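Local coordinates for multicopper oxidase (Uncultured bacterium, PDB 4E9X), which probably couples the one-electron oxidation of substrates to the reduction of dioxygen to water, using a mononuclear copper site and a copper cluster, at residues Q128-E133 / V212-G217. Numbering follows the deposited sequence.
Sequences QPLPIE and VTHKDG
The imidazole of H214 is the flat group at the centre here, and L130 and E133 both reach its outer end obliquely, neither squarely over a face nor in the ring plane. In that plane, at the edges, sit T213 OG1 beside ND1 and a water beside NE2. L130 comes tip to tip, its CD1 3.6 Å from CE1 of H214. The carboxylate of E133 also arrives tip to tip, its plane turned 43° from the imidazole; OE2 stands 3.3 Å from H214 CE1, and its angle to NE2 is too poor for a hydrogen bond. The link is made by the water instead, which donates to E133 OE1 and is hydrogen-bonded to H214 NE2 at 2.9 Å. At the other ring nitrogen, T213 OG1 and H214 ND1 are 2.7 Å apart, a short hydrogen bond that helps fix the ring's rotation. T213 and H214 form a classic beta bulge opposite D238, and both side chains set out toward the 128-133 loop, where I132 CG2 lies 4.5 Å from T213 CG2. E133, with CG anti to its carbonyl carbon (chi1 -77°) and its chain extended beyond, carries CD toward the H214 ring. Its OE1 accepts the N-H of L130, three positions earlier in the loop, with the anti lone pair at an N to OE1 distance of 3.0 Å. OE2 forms a salt bridge with K190. An alanine in place of E133 would probably leave K190 without this carboxylate mate, and the L130 N-H and the bridging water without their acceptor. The contact thus joins the loop leading into strand 138-147 to strand 210-215 of the second cupredoxin-like domain through a thin, partly buried interface, in which the carboxylate, committed to K190, L130 and the water, meets the ring only through that water and loose contact.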
ATOM      1  N   GLN A 128      26.242 -12.425  11.716  1.00 21.92           N
ATOM      2  CA  GLN A 128      26.866 -11.128  11.489  1.00 24.46           C
ATOM      3  C   GLN A 128      25.898  -9.980  11.200  1.00 21.68           C
ATOM      4  O   GLN A 128      25.425  -9.607  10.117  1.00 26.76           O
ATOM      5  CB  GLN A 128      27.879 -11.240  10.335  1.00 29.44           C
ATOM      6  CG  GLN A 128      28.981 -12.217  10.709  1.00 39.61           C
ATOM      7  CD  GLN A 128      29.991 -11.725  11.731  1.00 52.42           C
ATOM      8  OE1 GLN A 128      29.973 -10.586  12.224  1.00 63.56           O
ATOM      9  NE2 GLN A 128      30.919 -12.617  12.087  1.00 65.94           N
ATOM     10  N   PRO A 129      25.577  -9.350  12.333  1.00 20.14           N
ATOM     11  CA  PRO A 129      24.596  -8.250  12.314  1.00 21.39           C
ATOM     12  C   PRO A 129      25.176  -7.001  11.689  1.00 18.51           C
ATOM     13  O   PRO A 129      26.393  -6.907  11.623  1.00 23.08           O
ATOM     14  CB  PRO A 129      24.288  -7.996  13.776  1.00 23.22           C
ATOM     15  CG  PRO A 129      25.374  -8.693  14.570  1.00 25.61           C
ATOM     16  CD  PRO A 129      26.091  -9.670  13.672  1.00 21.76           C
ATOM     17  N   LEU A 130      24.295  -6.083  11.234  1.00 18.23           N
ATOM     18  CA  LEU A 130      24.783  -4.801  10.734  1.00 18.49           C
ATOM     19  C   LEU A 130      25.547  -4.119  11.838  1.00 20.48           C
ATOM     20  O   LEU A 130      25.137  -4.279  12.975  1.00 19.37           O
ATOM     21  CB  LEU A 130      23.662  -3.857  10.300  1.00 18.86           C
ATOM     22  CG  LEU A 130      22.784  -4.411   9.156  1.00 20.31           C
ATOM     23  CD1 LEU A 130      21.749  -3.420   8.688  1.00 20.20           C
ATOM     24  CD2 LEU A 130      23.686  -4.766   7.978  1.00 23.41           C
ATOM     25  N   PRO A 131      26.569  -3.328  11.567  1.00 18.70           N
ATOM     26  CA  PRO A 131      27.117  -2.476  12.654  1.00 20.11           C
ATOM     27  C   PRO A 131      26.070  -1.687  13.456  1.00 19.66           C
ATOM     28  O   PRO A 131      26.174  -1.573  14.686  1.00 27.44           O
ATOM     29  CB  PRO A 131      28.114  -1.560  11.906  1.00 24.27           C
ATOM     30  CG  PRO A 131      28.524  -2.426  10.753  1.00 21.96           C
ATOM     31  CD  PRO A 131      27.301  -3.188  10.321  1.00 20.88           C
ATOM     32  N   ILE A 132      25.023  -1.128  12.847  1.00 23.50           N
ATOM     33  CA  ILE A 132      24.052  -0.316  13.607  1.00 22.22           C
ATOM     34  C   ILE A 132      23.249  -1.147  14.580  1.00 20.68           C
ATOM     35  O   ILE A 132      22.918  -0.650  15.678  1.00 22.95           O
ATOM     36  CB  ILE A 132      23.132   0.452  12.652  1.00 19.63           C
ATOM     37  CG1 ILE A 132      22.375   1.608  13.349  1.00 21.34           C
ATOM     38  CG2 ILE A 132      22.138  -0.447  11.906  1.00 22.18           C
ATOM     39  CD1 ILE A 132      21.812   2.605  12.326  1.00 25.86           C
ATOM     40  N   GLU A 133      22.978  -2.388  14.178  1.00 18.52           N
ATOM     41  CA  GLU A 133      22.296  -3.323  15.064  1.00 17.90           C
ATOM     42  C   GLU A 133      23.112  -3.500  16.321  1.00 18.56           C
ATOM     43  O   GLU A 133      22.557  -3.761  17.395  1.00 23.79           O
ATOM     44  CB  GLU A 133      22.037  -4.676  14.372  1.00 19.97           C
ATOM     45  CG  GLU A 133      20.832  -4.492  13.412  1.00 22.88           C
ATOM     46  CD  GLU A 133      20.562  -5.807  12.701  1.00 26.72           C
ATOM     47  OE1 GLU A 133      21.468  -6.382  12.047  1.00 24.73           O
ATOM     48  OE2 GLU A 133      19.379  -6.189  12.799  1.00 19.67           O
ATOM     49  N   VAL A 212      15.011   3.015   7.875  1.00  7.09           N
ATOM     50  CA  VAL A 212      14.531   1.681   7.456  1.00  6.82           C
ATOM     51  C   VAL A 212      15.751   0.865   7.024  1.00  6.93           C
ATOM     52  O   VAL A 212      16.419   1.189   6.033  1.00  7.80           O
ATOM     53  CB  VAL A 212      13.510   1.816   6.324  1.00  7.38           C
ATOM     54  CG1 VAL A 212      13.026   0.405   5.977  1.00  8.04           C
ATOM     55  CG2 VAL A 212      12.344   2.747   6.691  1.00  8.05           C
ATOM     56  N   THR A 213      16.054  -0.195   7.795  1.00  7.36           N
ATOM     57  CA  THR A 213      17.252  -0.978   7.532  1.00  7.11           C
ATOM     58  C   THR A 213      16.989  -2.363   6.977  1.00  7.28           C
ATOM     59  O   THR A 213      17.898  -2.937   6.404  1.00  7.75           O
ATOM     60  CB  THR A 213      18.034  -1.154   8.874  1.00  8.15           C
ATOM     61  OG1 THR A 213      17.203  -1.777   9.848  1.00  8.51           O
ATOM     62  CG2 THR A 213      18.451   0.200   9.468  1.00  8.92           C
ATOM     63  N   HIS A 214      15.795  -2.931   7.207  1.00  6.82           N
ATOM     64  CA  HIS A 214      15.526  -4.311   6.779  1.00  7.50           C
ATOM     65  C   HIS A 214      14.112  -4.442   6.224  1.00  7.21           C
ATOM     66  O   HIS A 214      13.183  -3.856   6.796  1.00  7.86           O
ATOM     67  CB  HIS A 214      15.618  -5.336   7.919  1.00  8.29           C
ATOM     68  CG  HIS A 214      16.950  -5.467   8.609  1.00  7.96           C
ATOM     69  ND1 HIS A 214      17.492  -4.437   9.382  1.00  8.54           N
ATOM     70  CD2 HIS A 214      17.822  -6.514   8.641  1.00  8.97           C
ATOM     71  CE1 HIS A 214      18.636  -4.887   9.848  1.00  9.27           C
ATOM     72  NE2 HIS A 214      18.872  -6.136   9.416  1.00  9.90           N
ATOM     73  N   LYS A 215      14.026  -5.209   5.171  1.00  6.83           N
ATOM     74  CA  LYS A 215      12.745  -5.546   4.551  1.00  7.58           C
ATOM     75  C   LYS A 215      12.580  -7.063   4.679  1.00  6.79           C
ATOM     76  O   LYS A 215      13.461  -7.814   4.240  1.00  7.34           O
ATOM     77  CB  LYS A 215      12.735  -5.100   3.080  1.00  8.26           C
ATOM     78  CG  LYS A 215      11.720  -5.769   2.194  1.00 10.34           C
ATOM     79  CD  LYS A 215      10.252  -5.546   2.594  1.00  9.58           C
ATOM     80  CE  LYS A 215       9.388  -6.240   1.540  1.00 10.11           C
ATOM     81  NZ  LYS A 215       8.080  -6.609   2.115  1.00  8.42           N
ATOM     82  N   ASP A 216      11.473  -7.475   5.329  1.00  7.28           N
ATOM     83  CA  ASP A 216      11.192  -8.911   5.541  1.00  7.47           C
ATOM     84  C   ASP A 216      12.384  -9.606   6.208  1.00  7.66           C
ATOM     85  O   ASP A 216      12.665 -10.786   5.965  1.00  8.36           O
ATOM     86  CB  ASP A 216      10.816  -9.601   4.235  1.00  7.75           C
ATOM     87  CG  ASP A 216       9.510  -9.000   3.633  1.00  7.17           C
ATOM     88  OD1 ASP A 216       8.788  -8.268   4.339  1.00  7.28           O
ATOM     89  OD2 ASP A 216       9.322  -9.296   2.436  1.00  7.70           O
ATOM     90  N   GLY A 217      13.070  -8.879   7.108  1.00  7.69           N
ATOM     91  CA  GLY A 217      14.176  -9.435   7.888  1.00  7.92           C
ATOM     92  C   GLY A 217      15.528  -9.377   7.215  1.00  9.04           C
ATOM     93  O   GLY A 217      16.511  -9.640   7.895  1.00 10.71           O
TER
HETATM   94  O   HOH W   1      21.021  -7.986   9.866  1.00 19.32           O